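Local coordinates for periplasmic binding protein (Veillonella parvula, PDB 4N01) that probably binds a small solute in the periplasm and delivers it to a membrane importer, as related solute-binding proteins do, at residues R208-I213 against I260-D265; K234-D239 against E329-I334. One frame throughout, in Å; residues are numbered along the deposited sequence.

Contact 1. Residues R208-I213 against I260-D265; sequences RKRVFI and IAQNPD. With FMT (formic acid), chain H.
Arg210 turns the edge of its guanidinium to the C-terminal end of helix 256-262 and grips a single residue there, Gln262, by both its main chain and its side chain. NH2 donates to the carbonyl O of Gln262 at 2.9 Å and 160°, arriving in the carbonyl plane on a lone pair, while that oxygen lies close to the guanidinium plane. Arg210 NE shares the same oxygen through a weak bond of 3.4 Å. A further weak bond joins Arg210 NH2 to Gln262 OE1, the amide plane standing 85° from that of the guanidinium; Gln262 NE2 finds its stronger partner in Val241 O and also makes a weak bond to O1 of a formic acid molecule, probably from the crystallisation liquor. A water accepts from Arg210 NE at 2.6 Å and donates a hydrogen bond to Asn263 O, tying the arginine to the residue that leaves the helix with positive phi. The helix end is likely to favour the positive charge. Asn263 and Pro264 turn the chain from this helix into strand 266-270, which lies beside strand 209-214 in the four-stranded parallel sheet of this lobe, the helix-to-strand return of an alpha/beta fold. Just before that strand, Asp265 OD2 accepts from Arg210 N at 2.9 Å in an almost straight bond (176°) on the anti side of the carboxylate, and Asp265 N gives a weak bond to Arg210 O; backbone pairing follows between Arg210 and Tyr266. Lys209 CD rests 3.9 Å from Asp265 OD2, the two side chains crossing at about a right angle. Farther along the strand, Pro264 CG packs on Phe212 CB at 3.8 Å.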
ATOM      1  N   ARG A 208      -9.631 -19.573 -11.736  1.00 16.31           N
ATOM      2  CA  ARG A 208      -9.350 -18.182 -11.414  1.00 18.12           C
ATOM      3  C   ARG A 208     -10.671 -17.417 -11.390  1.00 17.33           C
ATOM      4  O   ARG A 208     -11.650 -17.837 -12.006  1.00 17.36           O
ATOM      5  CB  ARG A 208      -8.406 -17.573 -12.462  1.00 19.03           C
ATOM      6  CG  ARG A 208      -7.114 -18.369 -12.673  1.00 23.29           C
ATOM      7  CD  ARG A 208      -6.170 -17.646 -13.624  1.00 18.81           C
ATOM      8  NE  ARG A 208      -5.745 -16.362 -13.067  1.00 19.82           N
ATOM      9  CZ  ARG A 208      -4.715 -16.216 -12.243  1.00 18.93           C
ATOM     10  NH1 ARG A 208      -4.013 -17.283 -11.875  1.00 21.09           N
ATOM     11  NH2 ARG A 208      -4.395 -15.013 -11.779  1.00 18.74           N
ATOM     12  N   LYS A 209     -10.696 -16.296 -10.686  1.00 15.57           N
ATOM     13  CA  LYS A 209     -11.920 -15.504 -10.574  1.00 15.53           C
ATOM     14  C   LYS A 209     -11.684 -14.078 -11.043  1.00 17.15           C
ATOM     15  O   LYS A 209     -10.582 -13.550 -10.900  1.00 21.63           O
ATOM     16  CB  LYS A 209     -12.400 -15.478  -9.118  1.00 16.64           C
ATOM     17  CG  LYS A 209     -12.740 -16.843  -8.569  1.00 16.99           C
ATOM     18  CD  LYS A 209     -13.956 -17.435  -9.253  1.00 20.48           C
ATOM     19  CE  LYS A 209     -14.305 -18.782  -8.626  1.00 30.27           C
ATOM     20  NZ  LYS A 209     -15.597 -19.306  -9.128  1.00 32.18           N
ATOM     21  N   ARG A 210     -12.719 -13.452 -11.597  1.00 15.63           N
ATOM     22  CA  ARG A 210     -12.600 -12.068 -12.045  1.00 12.97           C
ATOM     23  C   ARG A 210     -13.119 -11.124 -10.974  1.00 10.79           C
ATOM     24  O   ARG A 210     -14.180 -11.365 -10.391  1.00 17.24           O
ATOM     25  CB  ARG A 210     -13.342 -11.887 -13.364  1.00 21.12           C
ATOM     26  CG  ARG A 210     -12.579 -12.531 -14.502  1.00 23.20           C
ATOM     27  CD  ARG A 210     -13.469 -12.902 -15.649  1.00 32.51           C
ATOM     28  NE  ARG A 210     -14.059 -11.748 -16.327  1.00 31.79           N
ATOM     29  CZ  ARG A 210     -13.415 -10.981 -17.206  1.00 37.47           C
ATOM     30  NH1 ARG A 210     -12.140 -11.219 -17.498  1.00 41.10           N
ATOM     31  NH2 ARG A 210     -14.042  -9.966 -17.791  1.00 29.44           N
ATOM     32  N   VAL A 211     -12.359 -10.071 -10.685  1.00 10.98           N
ATOM     33  CA  VAL A 211     -12.709  -9.172  -9.578  1.00 12.27           C
ATOM     34  C   VAL A 211     -12.729  -7.699 -10.005  1.00 16.84           C
ATOM     35  O   VAL A 211     -12.088  -7.306 -10.971  1.00 12.17           O
ATOM     36  CB  VAL A 211     -11.777  -9.364  -8.350  1.00 15.84           C
ATOM     37  CG1 VAL A 211     -11.753 -10.835  -7.931  1.00 19.66           C
ATOM     38  CG2 VAL A 211     -10.348  -8.867  -8.645  1.00 13.59           C
ATOM     39  N   PHE A 212     -13.484  -6.889  -9.282  1.00 15.33           N
ATOM     40  CA  PHE A 212     -13.522  -5.457  -9.520  1.00  9.33           C
ATOM     41  C   PHE A 212     -13.259  -4.778  -8.188  1.00 12.66           C
ATOM     42  O   PHE A 212     -13.859  -5.130  -7.170  1.00 14.28           O
ATOM     43  CB  PHE A 212     -14.899  -5.054 -10.065  1.00 14.36           C
ATOM     44  CG  PHE A 212     -15.119  -3.568 -10.125  1.00 15.16           C
ATOM     45  CD1 PHE A 212     -14.435  -2.784 -11.053  1.00 18.72           C
ATOM     46  CD2 PHE A 212     -16.024  -2.957  -9.273  1.00 20.93           C
ATOM     47  CE1 PHE A 212     -14.645  -1.406 -11.108  1.00 15.37           C
ATOM     48  CE2 PHE A 212     -16.243  -1.586  -9.326  1.00 22.09           C
ATOM     49  CZ  PHE A 212     -15.551  -0.809 -10.242  1.00 15.69           C
ATOM     50  N   ILE A 213     -12.331  -3.830  -8.175  1.00 13.18           N
ATOM     51  CA  ILE A 213     -12.040  -3.098  -6.948  1.00 13.04           C
ATOM     52  C   ILE A 213     -12.834  -1.788  -6.914  1.00 17.48           C
ATOM     53  O   ILE A 213     -12.699  -0.938  -7.801  1.00 18.35           O
ATOM     54  CB  ILE A 213     -10.538  -2.787  -6.811  1.00 19.55           C
ATOM     55  CG1 ILE A 213      -9.739  -4.092  -6.720  1.00 22.25           C
ATOM     56  CG2 ILE A 213     -10.306  -1.951  -5.569  1.00 15.91           C
ATOM     57  CD1 ILE A 213      -9.279  -4.621  -8.046  1.00 26.75           C
ATOM     58  N   ILE A 260     -19.921  -3.618 -16.075  1.00 13.50           N
ATOM     59  CA  ILE A 260     -21.018  -4.484 -16.477  1.00 14.96           C
ATOM     60  C   ILE A 260     -20.588  -5.448 -17.591  1.00 16.44           C
ATOM     61  O   ILE A 260     -20.915  -6.639 -17.544  1.00 19.72           O
ATOM     62  CB  ILE A 260     -22.231  -3.654 -16.955  1.00 17.89           C
ATOM     63  CG1 ILE A 260     -22.826  -2.868 -15.776  1.00 19.02           C
ATOM     64  CG2 ILE A 260     -23.292  -4.553 -17.540  1.00 16.20           C
ATOM     65  CD1 ILE A 260     -23.782  -1.756 -16.237  1.00 21.87           C
ATOM     66  N   ALA A 261     -19.862  -4.934 -18.584  1.00 18.18           N
ATOM     67  CA  ALA A 261     -19.373  -5.759 -19.693  1.00 17.45           C
ATOM     68  C   ALA A 261     -18.436  -6.859 -19.180  1.00 22.38           C
ATOM     69  O   ALA A 261     -18.465  -7.994 -19.655  1.00 18.79           O
ATOM     70  CB  ALA A 261     -18.641  -4.894 -20.701  1.00 15.14           C
ATOM     71  N   GLN A 262     -17.601  -6.506 -18.214  1.00 18.07           N
ATOM     72  CA  GLN A 262     -16.607  -7.435 -17.677  1.00 14.43           C
ATOM     73  C   GLN A 262     -17.219  -8.452 -16.720  1.00 16.88           C
ATOM     74  O   GLN A 262     -16.653  -9.527 -16.511  1.00 21.83           O
ATOM     75  CB  GLN A 262     -15.489  -6.659 -16.969  1.00 18.58           C
ATOM     76  CG  GLN A 262     -14.515  -5.946 -17.913  1.00 17.87           C
ATOM     77  CD  GLN A 262     -13.660  -6.902 -18.733  1.00 20.11           C
ATOM     78  OE1 GLN A 262     -14.174  -7.672 -19.553  1.00 20.78           O
ATOM     79  NE2 GLN A 262     -12.341  -6.858 -18.512  1.00 18.73           N
ATOM     80  N   ASN A 263     -18.355  -8.096 -16.126  1.00 14.79           N
ATOM     81  CA  ASN A 263     -19.109  -9.017 -15.271  1.00 14.93           C
ATOM     82  C   ASN A 263     -18.258  -9.709 -14.207  1.00 13.09           C
ATOM     83  O   ASN A 263     -18.082 -10.923 -14.250  1.00 15.78           O
ATOM     84  CB  ASN A 263     -19.792 -10.083 -16.142  1.00 16.08           C
ATOM     85  CG  ASN A 263     -20.945 -10.764 -15.430  1.00 21.70           C
ATOM     86  OD1 ASN A 263     -21.449 -10.253 -14.432  1.00 21.82           O
ATOM     87  ND2 ASN A 263     -21.369 -11.915 -15.945  1.00 26.56           N
ATOM     88  N   PRO A 264     -17.717  -8.945 -13.249  1.00 12.16           N
ATOM     89  CA  PRO A 264     -16.854  -9.583 -12.249  1.00 14.28           C
ATOM     90  C   PRO A 264     -17.570 -10.600 -11.357  1.00 13.62           C
ATOM     91  O   PRO A 264     -18.772 -10.458 -11.080  1.00 15.13           O
ATOM     92  CB  PRO A 264     -16.384  -8.402 -11.395  1.00 16.51           C
ATOM     93  CG  PRO A 264     -17.474  -7.353 -11.581  1.00 11.71           C
ATOM     94  CD  PRO A 264     -17.914  -7.508 -12.997  1.00 14.12           C
ATOM     95  N   ASP A 265     -16.826 -11.619 -10.920  1.00 11.93           N
ATOM     96  CA  ASP A 265     -17.309 -12.610  -9.947  1.00 15.82           C
ATOM     97  C   ASP A 265     -17.390 -12.033  -8.531  1.00 18.09           C
ATOM     98  O   ASP A 265     -18.282 -12.392  -7.757  1.00 13.49           O
ATOM     99  CB  ASP A 265     -16.354 -13.816  -9.928  1.00 13.81           C
ATOM    100  CG  ASP A 265     -16.340 -14.563 -11.248  1.00 24.60           C
ATOM    101  OD1 ASP A 265     -17.432 -14.933 -11.715  1.00 31.47           O
ATOM    102  OD2 ASP A 265     -15.243 -14.763 -11.830  1.00 19.55           O
TER
HETATM  103  C   FMT H 406      -8.906  -8.298 -18.750  1.00 52.85           C
HETATM  104  O1  FMT H 406      -9.393  -7.319 -19.318  1.00 50.96           O
HETATM  105  O2  FMT H 406      -8.841  -8.420 -17.529  1.00 53.12           O
HETATM  106  O   HOH W   1     -16.523 -12.433 -15.780  1.00 27.65           O

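Contact 2. Residues K234-D239 against E329-I334; sequences KLIGAD and EEIHGI
His332 NE2 donates to the carbonyl O of Ile236 at 2.7 Å, with an N-H...O angle of 140°, the donor tilted 17° from the carbonyl plane. The acceptor belongs to the Schellman turn that ends helix 228-234, in which Gly237, with positive phi, is the C-prime residue; lacking a side chain, it leaves the way clear for the imidazole. With CG anti to its own carbonyl carbon, chi1 -66°, the His332 ring leaves the helix on the side of the turn. Ile331 CG2 sits 3.8 Å above the plane of the His332 ring, over its centre, so the ring is backed on that face by its sequence neighbour. The other branch of Ile331 reaches the turn and the strand after it: CD1 lies 4.1 Å from Ala238 CB and touches Ile236 CD1 more loosely at 4.5 Å. The last turn of helix 320-332 is thereby docked against the turn and the start of edge strand 238-240, with Leu203 of helix 182-203 touching both Ile236 and His332. An alanine at His332 would probably leave Ile236 O without this N-H donor and open a gap beside Ile331 CG2. Since NE2 serves as donor, it must carry a hydrogen, which fits either the NE2-protonated neutral ring or the imidazolium.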
ATOM      1  N   LYS A 234      -3.332 -11.012  -8.676  1.00 12.71           N
ATOM      2  CA  LYS A 234      -3.062 -12.104  -9.612  1.00 16.63           C
ATOM      3  C   LYS A 234      -2.390 -13.297  -8.920  1.00 20.96           C
ATOM      4  O   LYS A 234      -2.533 -14.442  -9.356  1.00 12.04           O
ATOM      5  CB  LYS A 234      -2.217 -11.612 -10.793  1.00 17.83           C
ATOM      6  CG  LYS A 234      -3.018 -10.812 -11.808  1.00 28.91           C
ATOM      7  CD  LYS A 234      -2.179 -10.387 -13.004  1.00 38.80           C
ATOM      8  CE  LYS A 234      -3.081  -9.829 -14.105  1.00 43.05           C
ATOM      9  NZ  LYS A 234      -2.324  -9.115 -15.176  1.00 38.06           N
ATOM     10  N   LEU A 235      -1.674 -13.037  -7.833  1.00 14.35           N
ATOM     11  CA  LEU A 235      -0.999 -14.118  -7.102  1.00 16.33           C
ATOM     12  C   LEU A 235      -1.963 -15.152  -6.496  1.00 12.63           C
ATOM     13  O   LEU A 235      -1.555 -16.284  -6.210  1.00 17.00           O
ATOM     14  CB  LEU A 235      -0.109 -13.547  -5.989  1.00 14.98           C
ATOM     15  CG  LEU A 235       1.082 -12.698  -6.432  1.00 17.81           C
ATOM     16  CD1 LEU A 235       1.738 -12.112  -5.181  1.00 15.68           C
ATOM     17  CD2 LEU A 235       2.092 -13.510  -7.239  1.00 18.59           C
ATOM     18  N   ILE A 236      -3.218 -14.766  -6.278  1.00 12.97           N
ATOM     19  CA  ILE A 236      -4.198 -15.684  -5.697  1.00 13.57           C
ATOM     20  C   ILE A 236      -5.346 -15.959  -6.654  1.00 17.14           C
ATOM     21  O   ILE A 236      -6.465 -16.243  -6.228  1.00 16.74           O
ATOM     22  CB  ILE A 236      -4.779 -15.178  -4.352  1.00 14.43           C
ATOM     23  CG1 ILE A 236      -5.390 -13.780  -4.516  1.00 12.83           C
ATOM     24  CG2 ILE A 236      -3.702 -15.190  -3.263  1.00 13.05           C
ATOM     25  CD1 ILE A 236      -6.250 -13.342  -3.291  1.00 16.88           C
ATOM     26  N   GLY A 237      -5.069 -15.852  -7.947  1.00 16.86           N
ATOM     27  CA  GLY A 237      -6.059 -16.182  -8.950  1.00 17.62           C
ATOM     28  C   GLY A 237      -7.221 -15.212  -8.979  1.00 17.52           C
ATOM     29  O   GLY A 237      -8.338 -15.594  -9.314  1.00 20.04           O
ATOM     30  N   ALA A 238      -6.969 -13.961  -8.610  1.00 17.74           N
ATOM     31  CA  ALA A 238      -8.010 -12.937  -8.663  1.00 13.70           C
ATOM     32  C   ALA A 238      -7.593 -11.929  -9.725  1.00 21.45           C
ATOM     33  O   ALA A 238      -6.619 -11.203  -9.545  1.00 18.98           O
ATOM     34  CB  ALA A 238      -8.153 -12.259  -7.309  1.00 10.91           C
ATOM     35  N   ASP A 239      -8.303 -11.906 -10.848  1.00 17.01           N
ATOM     36  CA  ASP A 239      -7.895 -11.086 -11.987  1.00 14.22           C
ATOM     37  C   ASP A 239      -8.718  -9.805 -12.102  1.00 16.68           C
ATOM     38  O   ASP A 239      -9.918  -9.862 -12.333  1.00 14.17           O
ATOM     39  CB  ASP A 239      -8.029 -11.893 -13.278  1.00 17.37           C
ATOM     40  CG  ASP A 239      -7.040 -13.042 -13.351  1.00 23.63           C
ATOM     41  OD1 ASP A 239      -5.855 -12.833 -12.995  1.00 21.04           O
ATOM     42  OD2 ASP A 239      -7.443 -14.153 -13.777  1.00 21.02           O
ATOM     43  N   GLU A 329      -9.075 -17.106   0.911  1.00 15.95           N
ATOM     44  CA  GLU A 329     -10.028 -17.975   1.575  1.00 20.88           C
ATOM     45  C   GLU A 329     -11.433 -17.540   1.192  1.00 22.49           C
ATOM     46  O   GLU A 329     -12.295 -18.371   0.892  1.00 20.40           O
ATOM     47  CB  GLU A 329      -9.823 -17.951   3.095  1.00 17.78           C
ATOM     48  CG  GLU A 329      -8.494 -18.566   3.521  1.00 20.48           C
ATOM     49  CD  GLU A 329      -8.327 -18.647   5.024  1.00 43.32           C
ATOM     50  OE1 GLU A 329      -9.044 -17.921   5.749  1.00 50.68           O
ATOM     51  OE2 GLU A 329      -7.475 -19.444   5.480  1.00 47.97           O
ATOM     52  N   GLU A 330     -11.646 -16.234   1.161  1.00 19.06           N
ATOM     53  CA  GLU A 330     -12.967 -15.698   0.859  1.00 25.49           C
ATOM     54  C   GLU A 330     -13.378 -15.875  -0.605  1.00 25.78           C
ATOM     55  O   GLU A 330     -14.543 -16.152  -0.890  1.00 28.58           O
ATOM     56  CB  GLU A 330     -13.058 -14.230   1.306  1.00 24.23           C
ATOM     57  CG  GLU A 330     -13.176 -14.080   2.834  1.00 25.98           C
ATOM     58  CD  GLU A 330     -13.025 -12.649   3.330  1.00 38.91           C
ATOM     59  OE1 GLU A 330     -12.726 -11.759   2.508  1.00 44.55           O
ATOM     60  OE2 GLU A 330     -13.191 -12.414   4.550  1.00 48.51           O
ATOM     61  N   ILE A 331     -12.429 -15.737  -1.526  1.00 16.77           N
ATOM     62  CA  ILE A 331     -12.729 -15.824  -2.964  1.00 17.15           C
ATOM     63  C   ILE A 331     -12.834 -17.268  -3.443  1.00 20.51           C
ATOM     64  O   ILE A 331     -13.716 -17.617  -4.234  1.00 23.56           O
ATOM     65  CB  ILE A 331     -11.663 -15.067  -3.785  1.00 18.20           C
ATOM     66  CG1 ILE A 331     -11.791 -13.567  -3.519  1.00 17.14           C
ATOM     67  CG2 ILE A 331     -11.796 -15.337  -5.287  1.00 19.57           C
ATOM     68  CD1 ILE A 331     -10.637 -12.743  -4.045  1.00 16.81           C
ATOM     69  N   HIS A 332     -11.961 -18.120  -2.923  1.00 14.87           N
ATOM     70  CA  HIS A 332     -11.850 -19.491  -3.417  1.00 15.65           C
ATOM     71  C   HIS A 332     -12.406 -20.541  -2.464  1.00 23.32           C
ATOM     72  O   HIS A 332     -12.456 -21.721  -2.807  1.00 26.75           O
ATOM     73  CB  HIS A 332     -10.392 -19.799  -3.709  1.00 16.16           C
ATOM     74  CG  HIS A 332      -9.822 -18.990  -4.839  1.00 18.60           C
ATOM     75  ND1 HIS A 332     -10.153 -19.222  -6.154  1.00 20.14           N
ATOM     76  CD2 HIS A 332      -8.941 -17.962  -4.838  1.00 18.28           C
ATOM     77  CE1 HIS A 332      -9.492 -18.369  -6.926  1.00 23.20           C
ATOM     78  NE2 HIS A 332      -8.755 -17.597  -6.154  1.00 20.93           N
ATOM     79  N   GLY A 333     -12.807 -20.122  -1.267  1.00 20.90           N
ATOM     80  CA  GLY A 333     -13.422 -21.035  -0.311  1.00 25.89           C
ATOM     81  C   GLY A 333     -12.469 -22.057   0.287  1.00 29.33           C
ATOM     82  O   GLY A 333     -12.899 -23.117   0.735  1.00 42.78           O
ATOM     83  N   ILE A 334     -11.176 -21.747   0.292  1.00 33.19           N
ATOM     84  CA  ILE A 334     -10.188 -22.622   0.912  1.00 36.63           C
ATOM     85  C   ILE A 334      -9.988 -22.253   2.375  1.00 34.29           C
ATOM     86  O   ILE A 334     -10.391 -21.176   2.825  1.00 32.76           O
ATOM     87  CB  ILE A 334      -8.796 -22.502   0.244  1.00 34.95           C
ATOM     88  CG1 ILE A 334      -8.230 -21.087   0.434  1.00 34.11           C
ATOM     89  CG2 ILE A 334      -8.863 -22.863  -1.214  1.00 37.95           C
ATOM     90  CD1 ILE A 334      -6.740 -20.949   0.101  1.00 37.49           C
TER

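How the contacts relate
Both contacts belong to the same four-stranded parallel sheet, where strands 209-214 and 238-240 are neighbours, and their centres lie 13 Å apart. Lys209 joins them directly: its O and N make probable hydrogen bonds to Asp239 N and Gly237 O, respectively, and its CG packs on Ile331 CG2. Contact 2 is buried and mostly apolar, fastening helix 320-332 to the turn before the edge strand with one polar bond, and to the strand by apolar packing. Contact 1 is only partly buried and more polar, with charged groups and a water around the end of helix 256-262, and concerns the neighbouring strand 266-270. Arg208 adds a salt bridge to Asp239 between the two strands.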